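Peroxisomal acyl-coenzyme A oxidase 1 (Arabidopsis thaliana, PDB 1W07) oxidises long- and medium-chain acyl-CoAs to 2-trans-enoyl-CoAs with FAD and molecular oxygen, releasing hydrogen peroxide in peroxisomal fatty-acid beta-oxidation. Local coordinates at residues Q541-G545 / K546-K550; N553-C556 / Y557-A560; S641-D645 / G646-Y650. The protein carries 1 engineered substitution. All coordinates share one frame; numbering follows the deposited sequence.

Contact 1 (Q541-G545 / K546-K550)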
ATOM      1  N   GLN B 541      14.353  23.983 -21.906  1.00 32.69           N
ATOM      2  CA  GLN B 541      13.954  25.344 -21.575  1.00 31.89           C
ATOM      3  C   GLN B 541      15.083  26.052 -20.828  1.00 33.66           C
ATOM      4  O   GLN B 541      16.061  25.425 -20.406  1.00 32.94           O
ATOM      5  CB  GLN B 541      12.706  25.329 -20.694  1.00 33.94           C
ATOM      6  CG  GLN B 541      11.425  24.864 -21.392  1.00 34.02           C
ATOM      7  CD  GLN B 541      10.247  24.772 -20.433  1.00 34.14           C
ATOM      8  OE1 GLN B 541      10.252  25.393 -19.368  1.00 32.66           O
ATOM      9  NE2 GLN B 541       9.226  24.009 -20.813  1.00 29.08           N
ATOM     10  N   ASP B 542      14.960  27.366 -20.676  1.00 34.81           N
ATOM     11  CA  ASP B 542      15.965  28.135 -19.956  1.00 34.30           C
ATOM     12  C   ASP B 542      15.604  28.097 -18.476  1.00 32.08           C
ATOM     13  O   ASP B 542      14.596  28.664 -18.054  1.00 32.39           O
ATOM     14  CB  ASP B 542      15.987  29.575 -20.456  1.00 38.31           C
ATOM     15  N   ILE B 543      16.424  27.411 -17.688  1.00 31.28           N
ATOM     16  CA  ILE B 543      16.188  27.296 -16.252  1.00 29.16           C
ATOM     17  C   ILE B 543      17.376  27.866 -15.478  1.00 26.59           C
ATOM     18  O   ILE B 543      18.448  27.266 -15.435  1.00 25.12           O
ATOM     19  CB  ILE B 543      15.972  25.817 -15.852  1.00 28.14           C
ATOM     20  CG1 ILE B 543      14.934  25.178 -16.781  1.00 27.27           C
ATOM     21  CG2 ILE B 543      15.480  25.730 -14.414  1.00 25.78           C
ATOM     22  CD1 ILE B 543      14.975  23.672 -16.779  1.00 28.07           C
ATOM     23  N   GLY B 544      17.178  29.025 -14.862  1.00 27.60           N
ATOM     24  CA  GLY B 544      18.253  29.660 -14.119  1.00 30.92           C
ATOM     25  C   GLY B 544      18.556  29.046 -12.765  1.00 30.37           C
ATOM     26  O   GLY B 544      17.738  28.317 -12.205  1.00 30.07           O
ATOM     27  N   GLY B 545      19.742  29.345 -12.242  1.00 28.80           N
ATOM     28  CA  GLY B 545      20.136  28.826 -10.950  1.00 27.33           C
ATOM     29  C   GLY B 545      21.388  27.975 -10.990  1.00 27.50           C
ATOM     30  O   GLY B 545      21.486  27.039 -11.785  1.00 27.09           O
ATOM     31  N   LYS B 546      22.356  28.294 -10.136  1.00 25.98           N
ATOM     32  CA  LYS B 546      23.578  27.508 -10.094  1.00 26.03           C
ATOM     33  C   LYS B 546      23.286  26.030  -9.860  1.00 24.48           C
ATOM     34  O   LYS B 546      22.715  25.659  -8.827  1.00 22.69           O
ATOM     35  CB  LYS B 546      24.509  28.001  -8.983  1.00 26.23           C
ATOM     36  CG  LYS B 546      25.123  29.362  -9.204  1.00 27.48           C
ATOM     37  CD  LYS B 546      26.272  29.579  -8.230  1.00 28.30           C
ATOM     38  CE  LYS B 546      26.933  30.932  -8.424  1.00 28.53           C
ATOM     39  NZ  LYS B 546      26.046  32.037  -7.979  1.00 29.80           N
ATOM     40  N   GLY B 547      23.685  25.208 -10.829  1.00 21.50           N
ATOM     41  CA  GLY B 547      23.511  23.771 -10.744  1.00 20.56           C
ATOM     42  C   GLY B 547      22.100  23.226 -10.779  1.00 20.61           C
ATOM     43  O   GLY B 547      21.891  22.023 -10.648  1.00 18.93           O
ATOM     44  N   VAL B 548      21.129  24.107 -10.957  1.00 19.78           N
ATOM     45  CA  VAL B 548      19.728  23.711 -10.992  1.00 19.52           C
ATOM     46  C   VAL B 548      19.426  22.755 -12.152  1.00 21.72           C
ATOM     47  O   VAL B 548      18.996  21.612 -11.939  1.00 15.55           O
ATOM     48  CB  VAL B 548      18.823  24.971 -11.097  1.00 21.30           C
ATOM     49  CG1 VAL B 548      17.358  24.591 -11.268  1.00 21.19           C
ATOM     50  CG2 VAL B 548      19.001  25.817  -9.845  1.00 21.80           C
ATOM     51  N   LYS B 549      19.673  23.208 -13.379  1.00 20.25           N
ATOM     52  CA  LYS B 549      19.389  22.370 -14.534  1.00 23.51           C
ATOM     53  C   LYS B 549      20.140  21.043 -14.467  1.00 22.73           C
ATOM     54  O   LYS B 549      19.620  20.014 -14.885  1.00 25.17           O
ATOM     55  CB  LYS B 549      19.722  23.108 -15.840  1.00 26.59           C
ATOM     56  CG  LYS B 549      19.522  22.237 -17.085  1.00 32.14           C
ATOM     57  CD  LYS B 549      19.699  22.995 -18.397  1.00 34.24           C
ATOM     58  CE  LYS B 549      18.468  23.815 -18.740  1.00 36.28           C
ATOM     59  NZ  LYS B 549      18.518  24.301 -20.147  1.00 37.27           N
ATOM     60  N   LYS B 550      21.353  21.073 -13.929  1.00 23.39           N
ATOM     61  CA  LYS B 550      22.157  19.865 -13.808  1.00 21.99           C
ATOM     62  C   LYS B 550      21.467  18.821 -12.925  1.00 22.19           C
ATOM     63  O   LYS B 550      21.443  17.625 -13.252  1.00 17.66           O
ATOM     64  CB  LYS B 550      23.523  20.221 -13.226  1.00 25.66           C
ATOM     65  CG  LYS B 550      24.401  19.031 -12.902  1.00 28.89           C
ATOM     66  CD  LYS B 550      24.831  18.280 -14.154  1.00 33.42           C
ATOM     67  CE  LYS B 550      25.669  17.068 -13.793  1.00 37.02           C
ATOM     68  NZ  LYS B 550      26.786  17.462 -12.894  1.00 38.85           N
TER
HETATM   69  O   HOH W   1      20.548  26.201 -14.123  1.00 30.19           O
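At the N-terminus of helix 548-566, Val548 and Lys549 fold back onto Gln541, Ile543 and Gly545 of the loop that arrives from helix 516-538. The chain turns at Lys546 and at Gly547, the N-cap residue, so the start of the helix runs nearly against the loop. Gly545 O accepts the amide of Val548 (N to O 3.1 Å), which stands above the carbonyl plane rather than on a lone pair. The same oxygen takes a hydrogen from a water, 2.7 Å away. That water gives its other hydrogen to Ile543 O and accepts Lys549 N at 3.2 Å, so one solvent molecule joins two loop carbonyls to the first turn. Lys549 runs extended as far as CD and then bends (chi3 -79°), which carries NZ back to the loop, 2.7 Å from Gln541 O and almost in line with its C=O bond; Leu539 O is a second acceptor for the ammonium. On the way, Lys549 CE passes Ile543 CD1 at 4.0 Å. The other branch of Ile543, CG2, meets Val548 CG1 at 3.8 Å, the two side chains crossing at about a right angle, and both residues also rest on Val24 of helix 18-26. Val548 CG2 lies 3.4 Å from Gly545 CA, where a side chain on Gly545 would collide with it; the backbone angles of Gly545 call for glycine as well. Chemically, the first turn, which has no preceding helical carbonyls, finds acceptors in Gly545 O and the water. The lysine charge, which would probably be unfavourable close to the amides of a helix start, is turned instead toward the carbonyl oxygens of the loop.

Contact 2 (N553-C556 / Y557-A560); sequences NNLC and YIYA
Leu555 O accepts the amide of Tyr559 at 2.9 Å from its N, the shortest of four successive i to i+4 bonds that carry helix 548-566 through residues 553-560. Asn553 O takes the amide of Tyr557 and also lies against the edge of its ring, near the ring plane: Tyr557 CD1 comes within 3.2 Å of this oxygen. The ring is brought there by a CG that lies beside its own backbone N (chi1 -68°), leaning back over the preceding turn. Asn553 brings its side-chain amide beside CD1 and CE1, displaced from the ring plane on the side away from Cys556 SG, with OD1 3.4 Å from Tyr557 CE1 and ND2 3.7 Å from CD1, the amide and ring planes 44° apart. Cys556 supplies the cover over one face: its SG stands 4.4 Å from the ring centroid, 20° off the normal and displaced toward the rim, a sulfur-aromatic contact between sequence neighbours. An alanine in place of Asn553 would remove the amide from beside CD1 and CE1, and would probably leave that part of the ring less supported and freer to shift. The next residue, Ile558, lays CG1 3.2 Å from Asn554 O, one turn back, while its CD1 approaches Leu555 CD2 at 4.4 Å. This part of the helix is buried among four others, three from the C-terminal region and helix 328-363 from the C-alpha1 domain. Cys556 packs on Phe535 and Ile536 of helix 516-538, and Tyr557 on Pro480 and Val483 of helix 480-503. Ile558 reaches Leu592 of helix 579-596 and Ala339 of helix 328-363, which also carries the FAD-binding Arg333, whose side chain lies about 11 Å from that of Ile558.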
ATOM      1  N   ASN B 553      18.568  17.370 -14.662  1.00 19.03           N
ATOM      2  CA  ASN B 553      19.053  16.447 -15.684  1.00 20.03           C
ATOM      3  C   ASN B 553      19.289  15.091 -15.028  1.00 19.04           C
ATOM      4  O   ASN B 553      18.918  14.049 -15.574  1.00 19.08           O
ATOM      5  CB  ASN B 553      20.351  16.970 -16.303  1.00 21.79           C
ATOM      6  CG  ASN B 553      20.782  16.164 -17.507  1.00 25.30           C
ATOM      7  OD1 ASN B 553      20.353  16.420 -18.633  1.00 30.44           O
ATOM      8  ND2 ASN B 553      21.618  15.163 -17.274  1.00 25.53           N
ATOM      9  N   ASN B 554      19.901  15.104 -13.848  1.00 16.38           N
ATOM     10  CA  ASN B 554      20.145  13.858 -13.118  1.00 17.50           C
ATOM     11  C   ASN B 554      18.828  13.117 -12.877  1.00 17.09           C
ATOM     12  O   ASN B 554      18.712  11.935 -13.164  1.00 15.29           O
ATOM     13  CB  ASN B 554      20.821  14.133 -11.755  1.00 20.32           C
ATOM     14  CG  ASN B 554      22.279  14.574 -11.873  1.00 24.74           C
ATOM     15  OD1 ASN B 554      22.995  14.174 -12.796  1.00 26.34           O
ATOM     16  ND2 ASN B 554      22.735  15.364 -10.905  1.00 24.89           N
ATOM     17  N   LEU B 555      17.838  13.821 -12.335  1.00 18.39           N
ATOM     18  CA  LEU B 555      16.543  13.218 -12.045  1.00 17.10           C
ATOM     19  C   LEU B 555      15.855  12.741 -13.324  1.00 16.59           C
ATOM     20  O   LEU B 555      15.268  11.658 -13.355  1.00 16.32           O
ATOM     21  CB  LEU B 555      15.646  14.218 -11.302  1.00 17.64           C
ATOM     22  CG  LEU B 555      16.132  14.688  -9.923  1.00 17.71           C
ATOM     23  CD1 LEU B 555      15.163  15.741  -9.346  1.00 15.84           C
ATOM     24  CD2 LEU B 555      16.262  13.469  -9.002  1.00 17.36           C
ATOM     25  N   CYS B 556      15.939  13.542 -14.384  1.00 16.83           N
ATOM     26  CA  CYS B 556      15.326  13.178 -15.653  1.00 15.63           C
ATOM     27  C   CYS B 556      15.784  11.811 -16.112  1.00 16.06           C
ATOM     28  O   CYS B 556      14.957  10.973 -16.471  1.00 14.16           O
ATOM     29  CB  CYS B 556      15.656  14.205 -16.743  1.00 18.82           C
ATOM     30  SG  CYS B 556      15.060  13.778 -18.407  1.00 21.46           S
ATOM     31  N   TYR B 557      17.096  11.574 -16.115  1.00 15.30           N
ATOM     32  CA  TYR B 557      17.587  10.287 -16.579  1.00 15.62           C
ATOM     33  C   TYR B 557      17.466   9.160 -15.570  1.00 14.94           C
ATOM     34  O   TYR B 557      17.490   7.985 -15.949  1.00 16.87           O
ATOM     35  CB  TYR B 557      19.012  10.424 -17.133  1.00 16.51           C
ATOM     36  CG  TYR B 557      19.012  11.224 -18.409  1.00 19.69           C
ATOM     37  CD1 TYR B 557      19.164  12.612 -18.381  1.00 18.21           C
ATOM     38  CD2 TYR B 557      18.729  10.617 -19.635  1.00 20.43           C
ATOM     39  CE1 TYR B 557      19.022  13.373 -19.541  1.00 25.29           C
ATOM     40  CE2 TYR B 557      18.587  11.377 -20.797  1.00 21.83           C
ATOM     41  CZ  TYR B 557      18.727  12.743 -20.745  1.00 23.04           C
ATOM     42  OH  TYR B 557      18.511  13.477 -21.890  1.00 24.81           O
ATOM     43  N   ILE B 558      17.333   9.507 -14.293  1.00 14.86           N
ATOM     44  CA  ILE B 558      17.113   8.506 -13.251  1.00 15.62           C
ATOM     45  C   ILE B 558      15.709   7.946 -13.501  1.00 14.21           C
ATOM     46  O   ILE B 558      15.499   6.737 -13.458  1.00 13.43           O
ATOM     47  CB  ILE B 558      17.126   9.122 -11.814  1.00 15.40           C
ATOM     48  CG1 ILE B 558      18.567   9.303 -11.326  1.00 20.17           C
ATOM     49  CG2 ILE B 558      16.309   8.227 -10.851  1.00 12.95           C
ATOM     50  CD1 ILE B 558      18.674   9.962  -9.953  1.00 19.41           C
ATOM     51  N   TYR B 559      14.747   8.829 -13.754  1.00 12.99           N
ATOM     52  CA  TYR B 559      13.367   8.397 -14.012  1.00 14.98           C
ATOM     53  C   TYR B 559      13.332   7.433 -15.218  1.00 16.72           C
ATOM     54  O   TYR B 559      12.821   6.310 -15.131  1.00 12.15           O
ATOM     55  CB  TYR B 559      12.476   9.631 -14.277  1.00 14.86           C
ATOM     56  CG  TYR B 559      11.009   9.322 -14.553  1.00 13.06           C
ATOM     57  CD1 TYR B 559      10.165   8.814 -13.555  1.00 18.48           C
ATOM     58  CD2 TYR B 559      10.490   9.457 -15.834  1.00 14.26           C
ATOM     59  CE1 TYR B 559       8.829   8.438 -13.843  1.00 14.71           C
ATOM     60  CE2 TYR B 559       9.175   9.084 -16.134  1.00 13.88           C
ATOM     61  CZ  TYR B 559       8.353   8.581 -15.154  1.00 17.05           C
ATOM     62  OH  TYR B 559       7.060   8.233 -15.498  1.00 14.49           O
ATOM     63  N   ALA B 560      13.909   7.870 -16.332  1.00 17.14           N
ATOM     64  CA  ALA B 560      13.940   7.071 -17.548  1.00 18.98           C
ATOM     65  C   ALA B 560      14.691   5.749 -17.391  1.00 17.04           C
ATOM     66  O   ALA B 560      14.168   4.682 -17.724  1.00 19.07           O
ATOM     67  CB  ALA B 560      14.544   7.888 -18.688  1.00 17.58           C
TER

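Contact 3 (S641-D645 / G646-Y650); sequences SVVPD and GYQEY
With CG1 of Val643 anti to its backbone N (chi1 176°) and the ring of Tyr647 swung to a chi1 of 152°, the methyl CG1 reaches Tyr647 CD2 at 3.6 Å, approaching the ring obliquely. Between them the chain makes a type II beta turn from Pro644 to Tyr647, closed by Tyr647 N on Pro644 O at 3.1 Å. Gly646, with phi at 118°, holds the third position of this turn and the N-cap of helix 647-655; a side chain there would run into the carbonyl oxygen of Asp645. Pro644 CG adds an apolar touch on Tyr647 CB at 4.2 Å. Ser641 OG donates to Val643 O at 2.8 Å, tying the incoming loop to itself. Asp645 OD1 and Glu649 OE2 stand 4.0 Å apart, a like-charged pair probably eased by Lys63 of the second subunit, which forms a salt bridge with Asp645 and a weak, long ion pair with Glu649. The turn thus joins the loop after helix 625-635 to the last helix of the chain, 647-655, and lays both on the second subunit, where Tyr647 stacks on His214 and Pro644 packs on Phe62.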
ATOM      1  N   SER B 641      -2.920   7.924  31.801  1.00 24.96           N
ATOM      2  CA  SER B 641      -2.652   7.275  33.088  1.00 24.44           C
ATOM      3  C   SER B 641      -1.733   6.074  32.874  1.00 24.05           C
ATOM      4  O   SER B 641      -1.848   5.378  31.859  1.00 20.35           O
ATOM      5  CB  SER B 641      -3.953   6.782  33.706  1.00 24.23           C
ATOM      6  OG  SER B 641      -4.473   5.706  32.950  1.00 26.62           O
ATOM      7  N   VAL B 642      -0.838   5.834  33.830  1.00 19.93           N
ATOM      8  CA  VAL B 642       0.096   4.715  33.750  1.00 23.25           C
ATOM      9  C   VAL B 642      -0.624   3.393  33.904  1.00 22.00           C
ATOM     10  O   VAL B 642      -0.204   2.383  33.350  1.00 23.33           O
ATOM     11  CB  VAL B 642       1.204   4.808  34.828  1.00 21.50           C
ATOM     12  CG1 VAL B 642       2.069   6.019  34.557  1.00 21.06           C
ATOM     13  CG2 VAL B 642       0.572   4.861  36.227  1.00 22.66           C
ATOM     14  N   VAL B 643      -1.705   3.404  34.678  1.00 24.46           N
ATOM     15  CA  VAL B 643      -2.518   2.213  34.884  1.00 23.52           C
ATOM     16  C   VAL B 643      -3.722   2.336  33.957  1.00 26.16           C
ATOM     17  O   VAL B 643      -4.573   3.205  34.138  1.00 26.04           O
ATOM     18  CB  VAL B 643      -3.021   2.107  36.333  1.00 26.18           C
ATOM     19  CG1 VAL B 643      -3.945   0.910  36.470  1.00 27.60           C
ATOM     20  CG2 VAL B 643      -1.849   1.977  37.278  1.00 25.80           C
ATOM     21  N   PRO B 644      -3.819   1.448  32.951  1.00 25.41           N
ATOM     22  CA  PRO B 644      -4.906   1.449  31.975  1.00 26.07           C
ATOM     23  C   PRO B 644      -6.298   1.149  32.530  1.00 26.59           C
ATOM     24  O   PRO B 644      -6.456   0.348  33.455  1.00 24.20           O
ATOM     25  CB  PRO B 644      -4.455   0.397  30.967  1.00 25.82           C
ATOM     26  CG  PRO B 644      -3.780  -0.616  31.854  1.00 23.37           C
ATOM     27  CD  PRO B 644      -2.953   0.262  32.778  1.00 24.94           C
ATOM     28  N   ASP B 645      -7.301   1.804  31.959  1.00 25.73           N
ATOM     29  CA  ASP B 645      -8.674   1.564  32.368  1.00 25.21           C
ATOM     30  C   ASP B 645      -9.020   0.181  31.848  1.00 25.24           C
ATOM     31  O   ASP B 645      -8.877  -0.080  30.657  1.00 26.16           O
ATOM     32  CB  ASP B 645      -9.604   2.597  31.739  1.00 30.50           C
ATOM     33  CG  ASP B 645     -11.073   2.280  31.972  1.00 30.95           C
ATOM     34  OD1 ASP B 645     -11.392   1.552  32.936  1.00 32.17           O
ATOM     35  OD2 ASP B 645     -11.903   2.765  31.186  1.00 33.33           O
ATOM     36  N   GLY B 646      -9.473  -0.684  32.750  1.00 22.15           N
ATOM     37  CA  GLY B 646      -9.803  -2.047  32.389  1.00 23.33           C
ATOM     38  C   GLY B 646      -8.890  -2.981  33.163  1.00 22.31           C
ATOM     39  O   GLY B 646      -9.098  -4.194  33.214  1.00 23.83           O
ATOM     40  N   TYR B 647      -7.858  -2.404  33.761  1.00 23.64           N
ATOM     41  CA  TYR B 647      -6.896  -3.161  34.555  1.00 26.94           C
ATOM     42  C   TYR B 647      -7.583  -3.932  35.687  1.00 25.04           C
ATOM     43  O   TYR B 647      -7.376  -5.140  35.845  1.00 24.74           O
ATOM     44  CB  TYR B 647      -5.868  -2.206  35.152  1.00 27.15           C
ATOM     45  CG  TYR B 647      -5.266  -2.684  36.454  1.00 29.41           C
ATOM     46  CD1 TYR B 647      -4.373  -3.751  36.484  1.00 31.35           C
ATOM     47  CD2 TYR B 647      -5.611  -2.079  37.657  1.00 31.71           C
ATOM     48  CE1 TYR B 647      -3.835  -4.205  37.682  1.00 31.52           C
ATOM     49  CE2 TYR B 647      -5.082  -2.517  38.862  1.00 33.21           C
ATOM     50  CZ  TYR B 647      -4.195  -3.590  38.866  1.00 33.63           C
ATOM     51  OH  TYR B 647      -3.690  -4.067  40.052  1.00 31.76           O
ATOM     52  N   GLN B 648      -8.399  -3.221  36.462  1.00 28.05           N
ATOM     53  CA  GLN B 648      -9.121  -3.794  37.597  1.00 28.94           C
ATOM     54  C   GLN B 648     -10.048  -4.940  37.224  1.00 27.97           C
ATOM     55  O   GLN B 648     -10.159  -5.920  37.958  1.00 28.24           O
ATOM     56  CB  GLN B 648      -9.928  -2.708  38.322  1.00 31.02           C
ATOM     57  CG  GLN B 648      -9.081  -1.592  38.929  1.00 37.51           C
ATOM     58  CD  GLN B 648      -8.639  -0.559  37.904  1.00 42.11           C
ATOM     59  OE1 GLN B 648      -7.798   0.296  38.190  1.00 43.82           O
ATOM     60  NE2 GLN B 648      -9.209  -0.627  36.711  1.00 42.47           N
ATOM     61  N   GLU B 649     -10.707  -4.822  36.077  1.00 27.65           N
ATOM     62  CA  GLU B 649     -11.633  -5.850  35.631  1.00 30.05           C
ATOM     63  C   GLU B 649     -11.017  -6.964  34.788  1.00 28.84           C
ATOM     64  O   GLU B 649     -11.382  -8.129  34.938  1.00 28.69           O
ATOM     65  CB  GLU B 649     -12.774  -5.236  34.811  1.00 33.01           C
ATOM     66  CG  GLU B 649     -13.270  -3.882  35.284  1.00 40.77           C
ATOM     67  CD  GLU B 649     -12.483  -2.722  34.700  1.00 44.82           C
ATOM     68  OE1 GLU B 649     -11.288  -2.572  35.029  1.00 45.01           O
ATOM     69  OE2 GLU B 649     -13.069  -1.954  33.906  1.00 49.46           O
ATOM     70  N   TYR B 650     -10.083  -6.615  33.911  1.00 25.48           N
ATOM     71  CA  TYR B 650      -9.530  -7.617  33.004  1.00 26.62           C
ATOM     72  C   TYR B 650      -8.075  -8.031  33.165  1.00 26.05           C
ATOM     73  O   TYR B 650      -7.634  -8.996  32.530  1.00 27.03           O
ATOM     74  CB  TYR B 650      -9.790  -7.155  31.569  1.00 24.38           C
ATOM     75  CG  TYR B 650     -11.214  -6.660  31.369  1.00 23.95           C
ATOM     76  CD1 TYR B 650     -11.465  -5.359  30.940  1.00 24.19           C
ATOM     77  CD2 TYR B 650     -12.307  -7.484  31.638  1.00 22.57           C
ATOM     78  CE1 TYR B 650     -12.767  -4.883  30.783  1.00 26.96           C
ATOM     79  CE2 TYR B 650     -13.621  -7.025  31.492  1.00 22.82           C
ATOM     80  CZ  TYR B 650     -13.842  -5.720  31.055  1.00 27.49           C
ATOM     81  OH  TYR B 650     -15.119  -5.259  30.853  1.00 29.96           O
TER

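How the contacts relate
The three contacts follow one another along the chain, all within its C-terminal acyl-CoA oxidase region. Contacts 1 and 2 share helix 548-566: contact 1 sits at its exposed start on the surface, contact 2 further along in the buried interior, their centres about 15 Å apart. Contact 3 stands alone near the C-terminus, with its centre about 61 Å from that of contact 1 and about 55 Å from that of contact 2. Contacts 1 and 2 thus fix one helix within its own subunit, from entry to core, whereas contact 3 shapes the entry to helix 647-655 against the partner subunit of the homodimer.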